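Local coordinates for protein OBCA, Oxalate Biosynthetic Component A (PDB 4NNA) that belongs to a bacterial biosynthetic enzyme family and joins a family-specific N-terminal domain to a TIM-barrel region that holds a magnesium ion, at residues Gly35-Asp40 with Ile236-Leu241; Pro105-Pro110 with Gly182-Ala187; His226-Ser231 with Gln249-Val254. One frame throughout, in Å; residues are numbered along the deposited sequence.

Contact 1 (Gly35-Asp40 with Ile236-Leu241)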
loop_
_atom_site.group_PDB
_atom_site.type_symbol
_atom_site.label_atom_id
_atom_site.label_comp_id
_atom_site.label_asym_id
_atom_site.label_seq_id
_atom_site.Cartn_x
_atom_site.Cartn_y
_atom_site.Cartn_z
ATOM N N GLY A 35 -11.304 -26.346 -22.092
ATOM C CA GLY A 35 -11.022 -27.679 -22.595
ATOM C C GLY A 35 -10.810 -28.748 -21.536
ATOM O O GLY A 35 -11.104 -29.922 -21.769
ATOM N N PHE A 36 -10.304 -28.353 -20.372
ATOM C CA PHE A 36 -9.952 -29.319 -19.336
ATOM C C PHE A 36 -10.926 -29.366 -18.154
ATOM O O PHE A 36 -10.709 -30.101 -17.193
ATOM C CB PHE A 36 -8.524 -29.069 -18.841
ATOM C CG PHE A 36 -7.460 -29.645 -19.737
ATOM C CD1 PHE A 36 -7.231 -31.017 -19.763
ATOM C CD2 PHE A 36 -6.676 -28.818 -20.536
ATOM C CE1 PHE A 36 -6.249 -31.559 -20.572
ATOM C CE2 PHE A 36 -5.689 -29.351 -21.355
ATOM C CZ PHE A 36 -5.474 -30.727 -21.371
ATOM N N PHE A 37 -11.999 -28.586 -18.220
ATOM C CA PHE A 37 -13.023 -28.636 -17.178
ATOM C C PHE A 37 -14.403 -28.588 -17.818
ATOM O O PHE A 37 -14.554 -28.058 -18.919
ATOM C CB PHE A 37 -12.870 -27.462 -16.208
ATOM C CG PHE A 37 -11.565 -27.452 -15.459
ATOM C CD1 PHE A 37 -11.369 -28.290 -14.371
ATOM C CD2 PHE A 37 -10.542 -26.587 -15.832
ATOM C CE1 PHE A 37 -10.168 -28.283 -13.676
ATOM C CE2 PHE A 37 -9.340 -26.569 -15.142
ATOM C CZ PHE A 37 -9.150 -27.420 -14.062
ATOM N N ASP A 38 -15.415 -29.129 -17.141
ATOM C CA ASP A 38 -16.774 -29.045 -17.674
ATOM C C ASP A 38 -17.363 -27.654 -17.455
ATOM O O ASP A 38 -16.777 -26.834 -16.748
ATOM C CB ASP A 38 -17.689 -30.157 -17.129
ATOM C CG ASP A 38 -17.761 -30.183 -15.609
ATOM O OD1 ASP A 38 -17.835 -31.295 -15.045
ATOM O OD2 ASP A 38 -17.759 -29.105 -14.977
ATOM N N ALA A 39 -18.519 -27.402 -18.063
ATOM C CA ALA A 39 -19.115 -26.066 -18.130
ATOM C C ALA A 39 -19.226 -25.312 -16.802
ATOM O O ALA A 39 -18.946 -24.113 -16.746
ATOM C CB ALA A 39 -20.476 -26.131 -18.817
ATOM N N ASP A 40 -19.641 -26.001 -15.743
ATOM C CA ASP A 40 -19.847 -25.346 -14.457
ATOM C C ASP A 40 -18.551 -25.188 -13.664
ATOM O O ASP A 40 -18.371 -24.197 -12.954
ATOM C CB ASP A 40 -20.877 -26.103 -13.617
ATOM C CG ASP A 40 -22.241 -26.161 -14.276
ATOM O OD1 ASP A 40 -22.949 -27.167 -14.068
ATOM O OD2 ASP A 40 -22.604 -25.205 -14.994
ATOM N N ILE A 236 -5.721 -23.508 -7.088
ATOM C CA ILE A 236 -6.431 -24.035 -8.239
ATOM C C ILE A 236 -5.401 -24.603 -9.213
ATOM O O ILE A 236 -4.464 -23.910 -9.632
ATOM C CB ILE A 236 -7.287 -22.951 -8.916
ATOM C CG1 ILE A 236 -8.269 -22.355 -7.899
ATOM C CG2 ILE A 236 -8.039 -23.526 -10.111
ATOM C CD1 ILE A 236 -8.940 -21.064 -8.353
ATOM N N GLU A 237 -5.564 -25.873 -9.554
ATOM C CA GLU A 237 -4.617 -26.530 -10.431
ATOM C C GLU A 237 -5.179 -26.537 -11.846
ATOM O O GLU A 237 -6.325 -26.946 -12.065
ATOM C CB GLU A 237 -4.344 -27.951 -9.938
ATOM C CG GLU A 237 -2.990 -28.507 -10.360
ATOM C CD GLU A 237 -2.617 -29.766 -9.599
ATOM O OE1 GLU A 237 -3.394 -30.193 -8.709
ATOM O OE2 GLU A 237 -1.540 -30.325 -9.894
ATOM N N ILE A 238 -4.380 -26.060 -12.795
ATOM C CA ILE A 238 -4.797 -25.994 -14.190
ATOM C C ILE A 238 -3.750 -26.696 -15.044
ATOM O O ILE A 238 -2.579 -26.317 -15.032
ATOM C CB ILE A 238 -4.996 -24.535 -14.653
ATOM C CG1 ILE A 238 -6.066 -23.855 -13.797
ATOM C CG2 ILE A 238 -5.394 -24.484 -16.126
ATOM C CD1 ILE A 238 -6.240 -22.376 -14.071
ATOM N N PRO A 239 -4.167 -27.748 -15.766
ATOM C CA PRO A 239 -3.215 -28.522 -16.569
ATOM C C PRO A 239 -2.605 -27.669 -17.664
ATOM O O PRO A 239 -3.297 -26.837 -18.263
ATOM C CB PRO A 239 -4.078 -29.634 -17.174
ATOM C CG PRO A 239 -5.465 -29.115 -17.125
ATOM C CD PRO A 239 -5.550 -28.230 -15.922
ATOM N N GLY A 240 -1.314 -27.863 -17.904
ATOM C CA GLY A 240 -0.596 -27.073 -18.889
ATOM C C GLY A 240 -0.216 -25.699 -18.369
ATOM O O GLY A 240 0.122 -24.804 -19.148
ATOM N N LEU A 241 -0.264 -25.533 -17.051
ATOM C CA LEU A 241 -0.024 -24.229 -16.443
ATOM C C LEU A 241 0.494 -24.329 -15.015
ATOM O O LEU A 241 1.318 -23.521 -14.592
ATOM C CB LEU A 241 -1.311 -23.404 -16.467
ATOM C CG LEU A 241 -1.290 -22.035 -15.791
ATOM C CD1 LEU A 241 -1.937 -21.016 -16.701
ATOM C CD2 LEU A 241 -2.015 -22.097 -14.458
#

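Contact 2 (Pro105-Pro110 with Gly182-Ala187)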
loop_
_atom_site.group_PDB
_atom_site.type_symbol
_atom_site.label_atom_id
_atom_site.label_comp_id
_atom_site.label_asym_id
_atom_site.label_seq_id
_atom_site.Cartn_x
_atom_site.Cartn_y
_atom_site.Cartn_z
ATOM N N PRO A 105 7.016 -24.175 -24.783
ATOM C CA PRO A 105 8.177 -23.693 -25.532
ATOM C C PRO A 105 9.354 -23.402 -24.622
ATOM O O PRO A 105 9.159 -22.977 -23.477
ATOM C CB PRO A 105 7.673 -22.386 -26.151
ATOM C CG PRO A 105 6.547 -21.955 -25.271
ATOM C CD PRO A 105 5.885 -23.230 -24.863
ATOM N N ARG A 106 10.560 -23.643 -25.128
ATOM C CA ARG A 106 11.787 -23.343 -24.402
ATOM C C ARG A 106 12.577 -22.361 -25.251
ATOM O O ARG A 106 13.792 -22.481 -25.401
ATOM C CB ARG A 106 12.606 -24.617 -24.164
ATOM C CG ARG A 106 11.769 -25.825 -23.755
ATOM C CD ARG A 106 12.634 -26.998 -23.255
ATOM N NE ARG A 106 13.215 -27.785 -24.343
ATOM C CZ ARG A 106 13.925 -28.898 -24.164
ATOM N NH1 ARG A 106 14.146 -29.356 -22.939
ATOM N NH2 ARG A 106 14.413 -29.555 -25.207
ATOM N N LEU A 107 11.861 -21.394 -25.813
ATOM C CA LEU A 107 12.447 -20.400 -26.705
ATOM C C LEU A 107 13.271 -19.366 -25.940
ATOM O O LEU A 107 14.090 -18.652 -26.528
ATOM C CB LEU A 107 11.342 -19.728 -27.529
ATOM C CG LEU A 107 10.440 -20.700 -28.305
ATOM C CD1 LEU A 107 9.519 -19.970 -29.269
ATOM C CD2 LEU A 107 11.279 -21.742 -29.045
ATOM N N ALA A 108 13.058 -19.295 -24.628
ATOM C CA ALA A 108 13.808 -18.371 -23.784
ATOM C C ALA A 108 14.765 -19.127 -22.868
ATOM O O ALA A 108 14.337 -19.921 -22.031
ATOM C CB ALA A 108 12.858 -17.503 -22.963
ATOM N N ALA A 109 16.063 -18.882 -23.036
ATOM C CA ALA A 109 17.080 -19.490 -22.178
ATOM C C ALA A 109 17.082 -18.801 -20.817
ATOM O O ALA A 109 16.879 -17.591 -20.743
ATOM C CB ALA A 109 18.449 -19.387 -22.831
ATOM N N PRO A 110 17.312 -19.565 -19.734
ATOM C CA PRO A 110 17.260 -18.977 -18.388
ATOM C C PRO A 110 18.315 -17.888 -18.204
ATOM O O PRO A 110 19.414 -18.014 -18.764
ATOM C CB PRO A 110 17.568 -20.165 -17.470
ATOM C CG PRO A 110 17.212 -21.382 -18.274
ATOM C CD PRO A 110 17.573 -21.017 -19.690
ATOM N N GLY A 182 11.952 -14.346 -26.572
ATOM C CA GLY A 182 11.039 -15.383 -26.121
ATOM C C GLY A 182 9.692 -14.914 -25.597
ATOM O O GLY A 182 8.960 -15.695 -24.986
ATOM N N TRP A 183 9.371 -13.640 -25.811
ATOM C CA TRP A 183 8.029 -13.145 -25.554
ATOM C C TRP A 183 7.127 -13.642 -26.684
ATOM O O TRP A 183 7.289 -13.228 -27.834
ATOM C CB TRP A 183 8.032 -11.610 -25.495
ATOM C CG TRP A 183 8.670 -11.051 -24.246
ATOM C CD1 TRP A 183 9.978 -10.668 -24.079
ATOM C CD2 TRP A 183 8.020 -10.804 -22.999
ATOM N NE1 TRP A 183 10.175 -10.211 -22.795
ATOM C CE2 TRP A 183 8.986 -10.282 -22.114
ATOM C CE3 TRP A 183 6.712 -10.986 -22.538
ATOM C CZ2 TRP A 183 8.681 -9.937 -20.796
ATOM C CZ3 TRP A 183 6.408 -10.642 -21.236
ATOM C CH2 TRP A 183 7.391 -10.123 -20.377
ATOM N N ILE A 184 6.176 -14.518 -26.360
ATOM C CA ILE A 184 5.392 -15.217 -27.385
ATOM C C ILE A 184 3.906 -14.813 -27.411
ATOM O O ILE A 184 3.281 -14.646 -26.362
ATOM C CB ILE A 184 5.577 -16.750 -27.233
ATOM C CG1 ILE A 184 7.011 -17.136 -27.607
ATOM C CG2 ILE A 184 4.590 -17.539 -28.089
ATOM C CD1 ILE A 184 7.524 -18.339 -26.839
ATOM N N ALA A 185 3.355 -14.637 -28.614
ATOM C CA ALA A 185 1.962 -14.221 -28.789
ATOM C C ALA A 185 0.988 -15.208 -28.139
ATOM O O ALA A 185 1.190 -16.423 -28.218
ATOM C CB ALA A 185 1.640 -14.057 -30.270
ATOM N N CYS A 186 -0.065 -14.680 -27.512
ATOM C CA CYS A 186 -1.043 -15.507 -26.805
ATOM C C CYS A 186 -2.441 -15.355 -27.391
ATOM O O CYS A 186 -2.756 -14.350 -28.030
ATOM C CB CYS A 186 -1.116 -15.104 -25.330
ATOM S SG CYS A 186 0.424 -15.281 -24.429
ATOM N N ALA A 187 -3.286 -16.348 -27.141
ATOM C CA ALA A 187 -4.707 -16.242 -27.451
ATOM C C ALA A 187 -5.442 -15.514 -26.320
ATOM O O ALA A 187 -4.818 -14.969 -25.405
ATOM C CB ALA A 187 -5.298 -17.625 -27.663
#

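Contact 3 (His226-Ser231 with Gln249-Val254). With MG (magnesium ion), chain B.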
loop_
_atom_site.group_PDB
_atom_site.type_symbol
_atom_site.label_atom_id
_atom_site.label_comp_id
_atom_site.label_asym_id
_atom_site.label_seq_id
_atom_site.Cartn_x
_atom_site.Cartn_y
_atom_site.Cartn_z
ATOM N N HIS A 226 -1.219 -3.731 10.380
ATOM C CA HIS A 226 -2.489 -4.417 10.155
ATOM C C HIS A 226 -2.141 -5.901 10.143
ATOM O O HIS A 226 -0.980 -6.259 9.951
ATOM C CB HIS A 226 -3.080 -4.064 8.785
ATOM C CG HIS A 226 -3.686 -2.698 8.701
ATOM N ND1 HIS A 226 -5.010 -2.490 8.370
ATOM C CD2 HIS A 226 -3.152 -1.465 8.892
ATOM C CE1 HIS A 226 -5.269 -1.196 8.371
ATOM N NE2 HIS A 226 -4.157 -0.551 8.683
ATOM N N THR A 227 -3.147 -6.751 10.335
ATOM C CA THR A 227 -3.032 -8.172 10.039
ATOM C C THR A 227 -4.052 -8.559 8.976
ATOM O O THR A 227 -4.969 -7.784 8.676
ATOM C CB THR A 227 -3.235 -9.039 11.288
ATOM O OG1 THR A 227 -4.419 -8.613 11.972
ATOM C CG2 THR A 227 -2.031 -8.901 12.212
ATOM N N ARG A 228 -3.880 -9.754 8.408
ATOM C CA ARG A 228 -4.730 -10.236 7.321
ATOM C C ARG A 228 -5.202 -11.670 7.580
ATOM O O ARG A 228 -4.476 -12.485 8.146
ATOM C CB ARG A 228 -3.971 -10.190 5.991
ATOM C CG ARG A 228 -3.442 -8.822 5.611
ATOM C CD ARG A 228 -4.576 -7.807 5.369
ATOM N NE ARG A 228 -4.063 -6.607 4.710
ATOM C CZ ARG A 228 -3.925 -6.488 3.390
ATOM N NH1 ARG A 228 -4.275 -7.488 2.578
ATOM N NH2 ARG A 228 -3.438 -5.371 2.871
ATOM N N ASP A 229 -6.425 -11.974 7.166
ATOM C CA ASP A 229 -6.970 -13.314 7.364
ATOM C C ASP A 229 -6.750 -14.117 6.090
ATOM O O ASP A 229 -7.308 -13.793 5.043
ATOM C CB ASP A 229 -8.457 -13.218 7.730
ATOM C CG ASP A 229 -9.178 -14.562 7.700
ATOM O OD1 ASP A 229 -8.524 -15.616 7.779
ATOM O OD2 ASP A 229 -10.423 -14.546 7.622
ATOM N N LEU A 230 -5.910 -15.145 6.177
ATOM C CA LEU A 230 -5.572 -15.949 5.004
ATOM C C LEU A 230 -6.263 -17.304 5.041
ATOM O O LEU A 230 -5.868 -18.221 4.324
ATOM C CB LEU A 230 -4.062 -16.169 4.914
ATOM C CG LEU A 230 -3.129 -14.969 5.075
ATOM C CD1 LEU A 230 -1.685 -15.376 4.782
ATOM C CD2 LEU A 230 -3.544 -13.837 4.173
ATOM N N SER A 231 -7.293 -17.431 5.870
ATOM C CA SER A 231 -7.956 -18.717 6.061
ATOM C C SER A 231 -8.667 -19.248 4.804
ATOM O O SER A 231 -8.907 -20.447 4.705
ATOM C CB SER A 231 -8.941 -18.643 7.236
ATOM O OG SER A 231 -9.995 -17.740 6.953
ATOM N N GLN A 249 -7.179 -12.354 1.287
ATOM C CA GLN A 249 -6.177 -11.572 2.031
ATOM C C GLN A 249 -6.858 -10.433 2.784
ATOM O O GLN A 249 -6.322 -9.325 2.879
ATOM C CB GLN A 249 -5.086 -11.013 1.102
ATOM C CG GLN A 249 -4.240 -12.073 0.395
ATOM C CD GLN A 249 -3.151 -11.454 -0.469
ATOM O OE1 GLN A 249 -2.534 -10.450 -0.088
ATOM N NE2 GLN A 249 -2.915 -12.040 -1.643
ATOM N N ARG A 250 -8.049 -10.712 3.310
ATOM C CA ARG A 250 -8.911 -9.663 3.853
ATOM C C ARG A 250 -8.339 -9.013 5.109
ATOM O O ARG A 250 -7.859 -9.695 6.009
ATOM C CB ARG A 250 -10.307 -10.219 4.139
ATOM C CG ARG A 250 -11.322 -9.182 4.588
ATOM C CD ARG A 250 -12.656 -9.858 4.881
ATOM N NE ARG A 250 -12.454 -11.086 5.655
ATOM C CZ ARG A 250 -12.536 -11.156 6.982
ATOM N NH1 ARG A 250 -12.837 -10.073 7.697
ATOM N NH2 ARG A 250 -12.328 -12.310 7.598
ATOM N N ASN A 251 -8.389 -7.689 5.142
ATOM C CA ASN A 251 -8.037 -6.941 6.340
ATOM C C ASN A 251 -8.853 -7.413 7.534
ATOM O O ASN A 251 -10.077 -7.375 7.500
ATOM C CB ASN A 251 -8.276 -5.450 6.140
ATOM C CG ASN A 251 -7.758 -4.638 7.299
ATOM O OD1 ASN A 251 -6.569 -4.691 7.604
ATOM N ND2 ASN A 251 -8.646 -3.898 7.973
ATOM N N GLN A 252 -8.174 -7.855 8.587
ATOM C CA GLN A 252 -8.868 -8.342 9.767
ATOM C C GLN A 252 -7.939 -8.224 10.957
ATOM O O GLN A 252 -6.722 -8.402 10.824
ATOM C CB GLN A 252 -9.280 -9.805 9.556
ATOM C CG GLN A 252 -9.985 -10.451 10.737
ATOM C CD GLN A 252 -11.307 -9.785 11.041
ATOM O OE1 GLN A 252 -12.275 -9.939 10.293
ATOM N NE2 GLN A 252 -11.350 -9.016 12.124
ATOM N N ILE A 253 -8.501 -7.905 12.117
ATOM C CA ILE A 253 -7.726 -7.934 13.345
ATOM C C ILE A 253 -7.619 -9.387 13.768
ATOM O O ILE A 253 -8.602 -9.986 14.197
ATOM C CB ILE A 253 -8.394 -7.103 14.457
ATOM C CG1 ILE A 253 -8.488 -5.634 14.029
ATOM C CG2 ILE A 253 -7.630 -7.254 15.775
ATOM C CD1 ILE A 253 -9.484 -4.820 14.847
ATOM N N VAL A 254 -6.424 -9.954 13.639
ATOM C CA VAL A 254 -6.222 -11.379 13.887
ATOM C C VAL A 254 -5.435 -11.528 15.171
ATOM O O VAL A 254 -4.222 -11.266 15.197
ATOM C CB VAL A 254 -5.444 -12.050 12.736
ATOM C CG1 VAL A 254 -5.249 -13.551 13.025
ATOM C CG2 VAL A 254 -6.168 -11.842 11.416
HETATM MG MG MG B . -3.947 1.642 8.700
HETATM O O HOH W 1 -5.913 -5.304 10.654
HETATM O O HOH W 2 -5.678 2.285 10.466
HETATM O O HOH W 3 -5.804 1.626 7.269
HETATM O O HOH W 4 -4.187 3.733 8.731
#

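Contact 1 (Gly35-Asp40 with Ile236-Leu241)
P239 lays the corner of its pyrrolidine ring over one face of the F36 ring, a CH-pi contact with CG 3.7 Å from the ring centroid. The methylene sits off-centre, toward the rim where the ring joins its own CB, so the shortest approach is P239 CG to F36 CG at 3.3 Å, which is tight for two carbons. The two side chains run antiparallel alongside one another. F37 uses a different part of its ring. Its far end, CZ, presents an edge to the E237 carbonyl, with O 3.5 Å away and near the ring plane, while P239 CD lies obliquely at 4.1 Å from the same CZ. I238 adds a more distant touch through CG1, 4.5 Å from F37 CE2. One proline thus meets two consecutive aromatic residues, by its CG and its CD.

The proline stands where strand 234-238 of a two-stranded antiparallel hairpin gives way to the turn, followed by G240 with positive phi and then strand 242-246; I236 is tied to V244 by backbone hydrogen bonds. On the other side, F36 and F37 stand where helix 30-36 gives way to helix 39-51. Both hold CG anti to the carbonyl carbon (chi1 -81° in F36); the rings part because the successive CB atoms leave the backbone differently, toward the hairpin at F36 but not at F37. Further out, D38 N-caps helix 39-51 through OD2 and the backbone N of R41. I45 of that helix touches both F37 and I236, and I28 of strand 27-29 packs on I238.

Contact 2 (Pro105-Pro110 with Gly182-Ala187)
I184 brings its terminal methyl, CD1, against L107 and P105, and nearly all of the side-chain contact runs through that one atom. L107 CD1 comes nearest, 3.5 Å from I184 CD1, with the two side chains crossing at about a right angle. P105 approaches more obliquely, its CB and CG both 4.1 Å from I184 CD1, and so supplies a ring flank where L107 supplies a branch end.

The torsions account for this meeting. In L107, CG stands beside the backbone N (chi1 -54°) and the chain then runs on extended to CD1, carrying that methyl to the isoleucine while CD2 branches off. In I184, CG1 likewise lies anti to the carbonyl carbon, but chi2 is 149°, swung some way from a fully staggered arrangement. This turn fixes where CD1 lies between leucine and proline and may carry a modest torsional cost.

A second, smaller touch involves backbone on one side. A108 CB rests 4.2 Å from G182 CA, and these two residues give the nearest CA pair of the two segments, A108 CA and G182 CA being 4.7 Å apart. G182 ends helix 172-180 in a Schellman motif, with a phi of 111°, and its lack of a side chain lets the alanine methyl sit directly against the backbone.

Beyond the helix end the chain enters strand 184-185, an outer strand of a three-stranded antiparallel sheet, where I184 bonds through its backbone to L63 of the central strand 62-66. L64 of that strand touches both A108 and W183, while W95 touches P105 and R94 touches L107.

Contact 3 (His226-Ser231 with Gln249-Val254)
Two carbonyl oxygens, T227 O and Q252 O, approach to 2.8 Å although both are acceptors, a proximity that is probably unfavourable in itself and is offset by a separate donor to each oxygen. The backbone N of Q252 bonds to T227 O, and the T227 hydroxyl gives its proton to Q252 O at an OG1 to O distance of 2.6 Å, in the carbonyl plane. With chi1 at 49°, T227 OG1 lies between its own backbone N and carbonyl carbon, from where it also accepts the V254 N-H, at 2.9 Å from N, just before helix 255-264 begins.

These bonds continue a short antiparallel pairing at the end of strand 222-229, a strand of the TIM-barrel sheet. R228 and N251 form a non-hydrogen-bonded pair, with D229 N bonding to R250 O just beyond. The R228 chain bends at chi2 to run past the N251 backbone, and NH1 meets Q249 O at 2.8 Å through a bent bond; NE and NH2 turn instead to G14 O and P17 O. D229 faces R250 in a salt bridge, OD2 to NH2 2.9 Å, whose hydrogen bond is weak, the N-H being poorly directed at OD2; the two planes stand at 89°. OD1 is occupied differently, accepting from S231 N in an Asx turn and from S231 OG.

H226 links this framework to the metal. Its ND1-H points to N251 OD1, 2.8 Å from ND1, in a nearly straight bond (168°) within the imidazole plane. Across the ring, NE2 binds magnesium at 2.2 Å, joined by H224, E475 and three waters. The amide of N251 is thus a second-shell group that probably holds the ring's rotation and helps to orient NE2 toward the magnesium ion.

Contacts 1 and 2 are surface contacts, their centres about 22 Å apart on the same side of the chain's centre, and contact 2 is nested in the chain loop closed by contact 1. Both rest mainly on apolar side chains, with some backbone and no hydrogen bond across, aromatic against proline in one and aliphatic in the other. Contact 3 is partly buried beside the metal, and there polar bonds and a salt bridge do the joining. None shares an element with another, but strand 222-229 of contact 3 leads directly to the hairpin strand 234-238 of contact 1, although the two centres are about 29 Å apart.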